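Local coordinates for protein flavoredoxin (Desulfovibrio vulgaris str. 'Miyazaki F', PDB 2D5M) that binds flavin mononucleotide in a flavin reductase-like domain and probably carries electrons between redox partners, at residues T14-Y22 / A65-R73; D25-A33 / A82-F93. All coordinates share one frame; numbering follows the deposited sequence. Where two conformers were deposited one is given.

Contact 1: T14-Y22 / A65-R73; sequences TPLFLVGTY and AFTISIPSR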
# COMPACT_ATOMS: atom_id res chain seq x y z
N THR A 14 0.42 0.20 -5.31
CA THR A 14 0.09 1.30 -4.39
C THR A 14 -1.41 1.52 -4.48
O THR A 14 -2.01 1.23 -5.54
CB THR A 14 0.89 2.61 -4.62
OG1 THR A 14 0.39 3.32 -5.75
CG2 THR A 14 2.38 2.30 -4.80
N PRO A 15 -2.03 1.98 -3.41
CA PRO A 15 -3.48 2.15 -3.41
C PRO A 15 -3.89 3.46 -4.04
O PRO A 15 -3.10 4.38 -4.33
CB PRO A 15 -3.81 2.10 -1.93
CG PRO A 15 -2.63 2.74 -1.29
CD PRO A 15 -1.45 2.29 -2.09
N LEU A 16 -5.20 3.58 -4.22
CA LEU A 16 -5.82 4.83 -4.63
C LEU A 16 -6.97 5.08 -3.67
O LEU A 16 -8.13 4.73 -3.92
CB LEU A 16 -6.31 4.80 -6.11
CG LEU A 16 -6.91 6.11 -6.64
CD1 LEU A 16 -5.87 7.20 -6.63
CD2 LEU A 16 -7.51 5.91 -8.03
N PHE A 17 -6.64 5.64 -2.51
CA PHE A 17 -7.61 5.96 -1.49
C PHE A 17 -8.18 7.35 -1.70
O PHE A 17 -7.44 8.30 -1.86
CB PHE A 17 -6.92 5.93 -0.13
CG PHE A 17 -6.46 4.53 0.33
CD1 PHE A 17 -5.47 4.46 1.32
CD2 PHE A 17 -6.96 3.33 -0.17
CE1 PHE A 17 -5.02 3.28 1.86
CE2 PHE A 17 -6.50 2.12 0.40
CZ PHE A 17 -5.56 2.08 1.40
N LEU A 18 -9.51 7.50 -1.60
CA LEU A 18 -10.08 8.82 -1.55
C LEU A 18 -10.35 9.18 -0.08
O LEU A 18 -11.20 8.58 0.60
CB LEU A 18 -11.33 9.00 -2.37
CG LEU A 18 -11.05 9.06 -3.88
CD1 LEU A 18 -10.65 7.68 -4.39
CD2 LEU A 18 -12.25 9.68 -4.60
N VAL A 19 -9.59 10.14 0.43
CA VAL A 19 -9.64 10.57 1.82
C VAL A 19 -10.70 11.62 1.94
O VAL A 19 -10.62 12.68 1.29
CB VAL A 19 -8.28 11.11 2.26
CG1 VAL A 19 -8.36 11.59 3.69
CG2 VAL A 19 -7.18 10.04 2.15
N GLY A 20 -11.73 11.33 2.75
CA GLY A 20 -12.92 12.19 2.87
C GLY A 20 -12.91 12.94 4.18
O GLY A 20 -12.60 12.38 5.24
N THR A 21 -13.29 14.21 4.15
CA THR A 21 -13.31 15.09 5.30
C THR A 21 -14.43 16.14 5.18
O THR A 21 -15.00 16.34 4.11
CB THR A 21 -11.99 15.86 5.43
OG1 THR A 21 -11.74 16.62 4.24
CG2 THR A 21 -10.79 14.97 5.78
N TYR A 22 -14.73 16.77 6.31
CA TYR A 22 -15.51 18.01 6.33
C TYR A 22 -14.62 19.18 6.72
O TYR A 22 -13.82 19.07 7.66
CB TYR A 22 -16.64 17.92 7.38
CG TYR A 22 -17.76 16.99 7.06
CD1 TYR A 22 -18.54 17.12 5.95
CD2 TYR A 22 -18.05 15.91 7.95
CE1 TYR A 22 -19.58 16.24 5.67
CE2 TYR A 22 -19.08 15.05 7.67
CZ TYR A 22 -19.87 15.21 6.54
OH TYR A 22 -20.86 14.32 6.30
N ALA A 65 -10.79 13.36 12.18
CA ALA A 65 -11.54 12.28 11.60
C ALA A 65 -11.44 12.37 10.08
O ALA A 65 -11.38 13.46 9.53
CB ALA A 65 -13.02 12.40 11.98
N PHE A 66 -11.46 11.20 9.43
CA PHE A 66 -11.47 11.15 7.99
C PHE A 66 -12.00 9.76 7.59
O PHE A 66 -12.03 8.84 8.40
CB PHE A 66 -10.10 11.40 7.38
CG PHE A 66 -8.97 10.47 7.79
CD1 PHE A 66 -8.62 9.40 6.95
CD2 PHE A 66 -8.23 10.68 8.92
CE1 PHE A 66 -7.54 8.59 7.28
CE2 PHE A 66 -7.18 9.83 9.28
CZ PHE A 66 -6.82 8.78 8.45
N THR A 67 -12.40 9.65 6.34
CA THR A 67 -12.76 8.38 5.78
C THR A 67 -11.79 8.05 4.64
O THR A 67 -11.11 8.92 4.13
CB THR A 67 -14.20 8.36 5.22
OG1 THR A 67 -14.22 9.24 4.11
CG2 THR A 67 -15.20 8.73 6.28
N ILE A 68 -11.78 6.76 4.25
CA ILE A 68 -11.16 6.29 3.03
C ILE A 68 -12.25 5.57 2.25
O ILE A 68 -12.81 4.60 2.71
CB ILE A 68 -9.95 5.41 3.32
CG1 ILE A 68 -8.79 6.28 3.85
CG2 ILE A 68 -9.55 4.60 2.07
CD1 ILE A 68 -7.64 5.51 4.43
N SER A 69 -12.48 6.06 1.04
CA SER A 69 -13.39 5.39 0.12
C SER A 69 -12.57 4.80 -1.01
O SER A 69 -11.66 5.45 -1.55
CB SER A 69 -14.43 6.38 -0.42
OG SER A 69 -15.19 6.97 0.59
N ILE A 70 -12.88 3.55 -1.38
CA ILE A 70 -12.08 2.82 -2.37
C ILE A 70 -12.88 2.79 -3.67
O ILE A 70 -13.95 2.22 -3.71
CB ILE A 70 -11.74 1.44 -1.84
CG1 ILE A 70 -10.87 1.59 -0.58
CG2 ILE A 70 -11.06 0.59 -2.88
CD1 ILE A 70 -10.25 0.45 0.07
N PRO A 71 -12.36 3.45 -4.72
CA PRO A 71 -13.13 3.49 -5.99
C PRO A 71 -13.05 2.12 -6.68
O PRO A 71 -12.02 1.43 -6.65
CB PRO A 71 -12.41 4.52 -6.83
CG PRO A 71 -11.00 4.46 -6.31
CD PRO A 71 -11.09 4.16 -4.81
N SER A 72 -14.08 1.77 -7.40
CA SER A 72 -14.13 0.72 -8.39
C SER A 72 -13.73 1.34 -9.73
O SER A 72 -13.60 2.57 -9.87
CB SER A 72 -15.48 0.08 -8.51
OG SER A 72 -16.42 1.05 -8.83
N ARG A 73 -13.50 0.49 -10.73
CA ARG A 73 -12.96 1.02 -11.97
C ARG A 73 -13.90 2.02 -12.61
O ARG A 73 -13.42 2.90 -13.33
CB ARG A 73 -12.67 -0.14 -12.94
CG ARG A 73 -13.87 -0.67 -13.70
CD ARG A 73 -13.46 -1.78 -14.65
NE ARG A 73 -12.94 -2.91 -13.96
CZ ARG A 73 -12.22 -3.91 -14.50
NH1 ARG A 73 -11.92 -3.90 -15.78
NH2 ARG A 73 -11.84 -4.90 -13.68
O HOH W 1 -13.81 9.10 1.46
O HOH W 2 -13.53 15.34 8.62
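The phenyl ring of F17 is sandwiched: CG2 of I68 sits over one face, 4.0 Å from the ring centroid and 30° off the normal, a CH-pi contact, while CB of P15 lies against the opposite face, offset toward the rim. CD1 of I70 reaches CE2 of F17 obliquely at 4.1 Å, and the two side chains run side by side. The F66 ring is met obliquely as well, by CG1 of V19. These residues belong to two antiparallel neighbours, strands 17-22 and 65-70, in the curled sheet of the FMN-binding split barrel, the fold expected of a flavin reductase-like domain. With CG1 of I68 set beside its backbone N (chi1 -71°), CG2 is left anti to that N and lies over the F17 face, while CD1 of I68, on the other branch, comes to 3.9 Å from F17 CD1.

L18 and S69 form one hydrogen-bonded pair and G20 and T67 the next, with V19 and I68 as the non-hydrogen-bonded pair between them. G20 N gives the shortest link, 2.8 Å to T67 O, although the donor stands well above the carbonyl plane; the return bond from T67 N meets G20 O in plane, on a lone pair. With no side chain at G20, T67 OG1 can lie over its backbone, 3.5 Å from G20 CA.

On the face of L18, T67 and S69 a water donates to L18 O and to T67 OG1 and is hydrogen-bonded to S69 OG. P109 and V111 of strand 109-111 are further partners of those two hydroxyls. The second subunit closes in where Y12 of that chain packs on F17 and I70. Past the ladder, P71 turns its ring toward strand 17-22, and its CD comes to 3.6 Å from L18 CD1.

Contact 2: D25-A33 / A82-F93; sequences DSRPNIMAA and AGIYSGENEDKF. With FMN (flavin mononucleotide), chain E.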
# COMPACT_ATOMS: atom_id res chain seq x y z
N ASP A 25 -16.79 24.62 7.70
CA ASP A 25 -18.16 24.99 7.33
C ASP A 25 -18.96 23.76 6.90
O ASP A 25 -20.02 23.95 6.33
CB ASP A 25 -18.11 26.03 6.21
CG ASP A 25 -17.48 27.32 6.70
OD1 ASP A 25 -18.02 27.75 7.74
OD2 ASP A 25 -16.52 27.83 6.07
N SER A 26 -18.46 22.57 7.20
CA SER A 26 -19.14 21.29 6.94
C SER A 26 -19.23 21.01 5.47
O SER A 26 -20.05 20.18 5.01
CB SER A 26 -20.52 21.24 7.62
OG SER A 26 -20.38 21.29 9.02
N ARG A 27 -18.38 21.63 4.65
CA ARG A 27 -18.31 21.29 3.24
C ARG A 27 -17.56 19.96 3.08
O ARG A 27 -16.45 19.82 3.60
CB ARG A 27 -17.57 22.40 2.46
CG ARG A 27 -18.19 23.76 2.60
CD ARG A 27 -17.39 24.91 2.04
NE ARG A 27 -16.91 24.71 0.69
CZ ARG A 27 -15.66 24.48 0.25
NH1 ARG A 27 -14.62 24.40 1.05
NH2 ARG A 27 -15.44 24.34 -1.06
N PRO A 28 -18.13 18.99 2.39
CA PRO A 28 -17.48 17.70 2.22
C PRO A 28 -16.41 17.73 1.15
O PRO A 28 -16.55 18.42 0.13
CB PRO A 28 -18.63 16.77 1.84
CG PRO A 28 -19.52 17.65 1.03
CD PRO A 28 -19.48 19.00 1.72
N ASN A 29 -15.35 16.95 1.34
CA ASN A 29 -14.24 16.90 0.40
C ASN A 29 -13.70 15.47 0.29
O ASN A 29 -13.91 14.65 1.18
CB ASN A 29 -13.12 17.80 0.87
CG ASN A 29 -12.10 18.14 -0.22
OD1 ASN A 29 -12.43 18.12 -1.41
ND2 ASN A 29 -10.89 18.49 0.21
N ILE A 30 -13.03 15.23 -0.83
CA ILE A 30 -12.27 14.03 -1.07
C ILE A 30 -11.00 14.44 -1.80
O ILE A 30 -11.05 15.31 -2.68
CB ILE A 30 -13.02 12.98 -1.92
CG1 ILE A 30 -13.90 13.62 -3.01
CG2 ILE A 30 -13.79 12.02 -1.02
CD1 ILE A 30 -14.53 12.67 -4.02
N MET A 31 -9.89 13.76 -1.47
CA MET A 31 -8.63 13.87 -2.21
C MET A 31 -8.10 12.48 -2.44
O MET A 31 -8.45 11.54 -1.73
CB MET A 31 -7.61 14.77 -1.52
CG MET A 31 -7.25 14.33 -0.11
SD MET A 31 -6.03 13.01 -0.02
CE MET A 31 -4.50 13.87 -0.40
N ALA A 32 -7.24 12.31 -3.44
CA ALA A 32 -6.60 11.03 -3.71
C ALA A 32 -5.28 10.90 -2.95
O ALA A 32 -4.45 11.85 -2.93
CB ALA A 32 -6.32 10.90 -5.19
N ALA A 33 -5.05 9.74 -2.38
CA ALA A 33 -3.81 9.43 -1.65
C ALA A 33 -3.35 8.02 -2.04
O ALA A 33 -4.09 7.06 -1.86
CB ALA A 33 -3.97 9.51 -0.17
N ALA A 82 -10.27 14.10 -8.17
CA ALA A 82 -10.09 14.46 -6.74
C ALA A 82 -8.63 14.61 -6.38
O ALA A 82 -8.30 15.27 -5.38
CB ALA A 82 -10.76 13.41 -5.85
N GLY A 83 -7.75 13.96 -7.16
CA GLY A 83 -6.29 14.08 -7.02
C GLY A 83 -5.63 15.15 -7.84
O GLY A 83 -4.40 15.29 -7.74
N ILE A 84 -6.38 15.88 -8.66
CA ILE A 84 -5.87 16.99 -9.45
C ILE A 84 -6.29 18.32 -8.88
O ILE A 84 -5.51 19.25 -8.80
CB ILE A 84 -6.32 16.84 -10.91
CG1 ILE A 84 -5.78 15.59 -11.58
CG2 ILE A 84 -5.98 18.13 -11.70
CD1 ILE A 84 -6.42 15.24 -12.91
N TYR A 85 -7.56 18.46 -8.48
CA TYR A 85 -8.17 19.72 -8.09
C TYR A 85 -8.33 19.78 -6.59
O TYR A 85 -8.47 18.76 -5.93
CB TYR A 85 -9.50 19.94 -8.82
CG TYR A 85 -9.28 19.85 -10.33
CD1 TYR A 85 -8.58 20.86 -11.00
CD2 TYR A 85 -9.74 18.79 -11.05
CE1 TYR A 85 -8.36 20.82 -12.36
CE2 TYR A 85 -9.51 18.70 -12.43
CZ TYR A 85 -8.82 19.73 -13.07
OH TYR A 85 -8.58 19.64 -14.45
N SER A 86 -8.30 21.00 -6.04
CA SER A 86 -8.46 21.19 -4.63
C SER A 86 -9.88 21.55 -4.22
O SER A 86 -10.58 22.29 -4.94
CB SER A 86 -7.54 22.33 -4.12
OG SER A 86 -7.70 22.51 -2.71
N GLY A 87 -10.27 21.13 -3.03
CA GLY A 87 -11.55 21.47 -2.45
C GLY A 87 -11.58 22.77 -1.67
O GLY A 87 -12.63 23.10 -1.13
N GLU A 88 -10.50 23.50 -1.62
CA GLU A 88 -10.49 24.76 -0.85
C GLU A 88 -11.65 25.67 -1.26
O GLU A 88 -12.33 26.24 -0.39
CB GLU A 88 -9.15 25.45 -0.99
CG GLU A 88 -9.05 26.72 -0.17
CD GLU A 88 -7.80 27.54 -0.40
OE1 GLU A 88 -6.92 27.19 -1.21
OE2 GLU A 88 -7.73 28.59 0.26
N ASN A 89 -11.87 25.78 -2.58
CA ASN A 89 -12.92 26.65 -3.10
C ASN A 89 -13.80 25.93 -4.12
O ASN A 89 -14.31 26.54 -5.03
CB ASN A 89 -12.35 27.95 -3.65
CG ASN A 89 -11.97 28.91 -2.51
OD1 ASN A 89 -12.82 29.46 -1.81
ND2 ASN A 89 -10.69 29.13 -2.36
N GLU A 90 -13.98 24.62 -3.96
CA GLU A 90 -14.79 23.81 -4.85
C GLU A 90 -15.37 22.64 -4.06
O GLU A 90 -14.63 22.00 -3.30
CB GLU A 90 -13.94 23.24 -5.98
CG GLU A 90 -14.73 22.30 -6.87
CD GLU A 90 -13.98 21.75 -8.06
OE1 GLU A 90 -13.01 22.32 -8.56
OE2 GLU A 90 -14.48 20.71 -8.56
N ASP A 91 -16.65 22.36 -4.26
CA ASP A 91 -17.28 21.14 -3.75
C ASP A 91 -17.14 20.09 -4.85
O ASP A 91 -17.87 20.09 -5.84
CB ASP A 91 -18.75 21.42 -3.40
CG ASP A 91 -19.45 20.20 -2.84
OD1 ASP A 91 -19.03 19.06 -3.13
OD2 ASP A 91 -20.46 20.41 -2.09
N LYS A 92 -16.20 19.17 -4.63
CA LYS A 92 -15.93 18.13 -5.60
C LYS A 92 -17.04 17.12 -5.71
O LYS A 92 -17.21 16.49 -6.75
CB LYS A 92 -14.62 17.41 -5.26
CG LYS A 92 -13.39 18.23 -5.27
CD LYS A 92 -12.15 17.39 -4.95
CE LYS A 92 -11.10 18.24 -4.31
NZ LYS A 92 -9.91 17.50 -3.87
N PHE A 93 -17.81 16.92 -4.62
CA PHE A 93 -18.96 16.02 -4.72
C PHE A 93 -19.98 16.58 -5.70
O PHE A 93 -20.55 15.85 -6.52
CB PHE A 93 -19.61 15.80 -3.35
CG PHE A 93 -18.82 14.88 -2.44
CD1 PHE A 93 -19.11 13.52 -2.44
CD2 PHE A 93 -17.83 15.35 -1.61
CE1 PHE A 93 -18.43 12.65 -1.62
CE2 PHE A 93 -17.14 14.46 -0.78
CZ PHE A 93 -17.47 13.13 -0.77
N1 FMN E . -1.33 14.08 -2.18
C2 FMN E . -0.87 13.82 -0.91
O2 FMN E . -0.65 14.74 -0.11
N3 FMN E . -0.63 12.50 -0.56
C4 FMN E . -0.77 11.41 -1.39
O4 FMN E . -0.52 10.25 -0.97
C4A FMN E . -1.20 11.69 -2.71
N5 FMN E . -1.30 10.67 -3.60
C5A FMN E . -1.88 10.99 -4.81
C6 FMN E . -2.03 9.94 -5.76
C7 FMN E . -2.63 10.12 -6.99
C7M FMN E . -2.75 9.01 -8.01
C8 FMN E . -3.15 11.44 -7.29
C8M FMN E . -3.89 11.65 -8.59
C9 FMN E . -2.94 12.48 -6.40
C9A FMN E . -2.32 12.29 -5.18
N10 FMN E . -2.06 13.32 -4.25
C10 FMN E . -1.55 13.03 -3.01
C1' FMN E . -2.40 14.73 -4.60
C2' FMN E . -3.70 15.20 -3.95
O2' FMN E . -4.77 14.27 -4.12
C3' FMN E . -4.10 16.53 -4.59
O3' FMN E . -3.12 17.51 -4.17
C4' FMN E . -5.51 17.00 -4.23
O4' FMN E . -5.83 18.04 -5.19
C5' FMN E . -5.64 17.54 -2.85
O5' FMN E . -7.03 17.96 -2.67
P FMN E . -7.46 18.92 -1.45
O1P FMN E . -6.65 20.22 -1.56
O2P FMN E . -7.20 18.24 -0.13
O3P FMN E . -8.93 19.12 -1.76
O HOH W 3 -14.99 19.01 -2.09
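K92 NZ is gripped from several directions: it donates to I30 O at 2.7 Å across the contact, to A82 O and Y85 O of its own segment, and to O3P of the FMN phosphate at 2.8 Å, with a weak bond to the ester oxygen O5'. That is more acceptors than an ammonium has protons, so some must be shared, and three carbonyl oxygens and a phosphate oxygen would be expected to favour the charged form. CG of K92 lies beside the backbone N (chi1 -61°) and the chain beyond is extended, carrying CD and CE past I30 O and N29 OD1 before NZ arrives.

O3P is gripped in its turn. N29 ND2 reaches FMN O3P almost straight, 2.8 Å and 175°, and G87 N adds a 2.7 Å bond to the same O3P. S86 OG donates to the neighbouring O1P while accepting from E88 N in an ST turn. This is the FMN pocket of the flavin reductase-like fold: strand 28-33 supplies one wall and residues 82-87 line the phosphate and ribityl chain, with K92 completing that side. Further along the ribityl chain, O2' donates to A32 O, and G83 CA packs against A32 CB.

At the far end R27 takes G87 O end-on with both terminal nitrogens, NH1 at 3.2 Å and NH2 at 3.1 Å. A bend at chi3 (49°) turns the guanidinium to that carbonyl, and D23 holds NH1 in a salt bridge. The F93 ring packs against the strand, with CD1 of I30 over one face and N29 N at its edge. CG2 of I30 touches CZ of F93 at 3.9 Å, and P28 CB packs on CE2. A water lies 2.8 Å from both P28 O and N29 OD1 and accepts from K92 N.

How the contacts relate
The segments alternate along the chain, 14-22, 25-33, 65-73, then 82-93, so the two contacts interlock, with centres about 12 Å apart. The shared element is the antiparallel sheet, in which strand 14-22 of contact 1 lies beside strand 28-41 of contact 2. They touch through probable hydrogen bonds from V19 N to M31 O and from A33 N to F17 O, and L18 packs on I30. Contact 1 is central, about 3 Å from the centre of the chain; contact 2 lies about 14 Å out. FMN touches L16 in contact 1 and sets its phosphate and ribityl groups in contact 2, so central sheet and phosphate-binding loop contribute to one pocket. Both touch the second subunit.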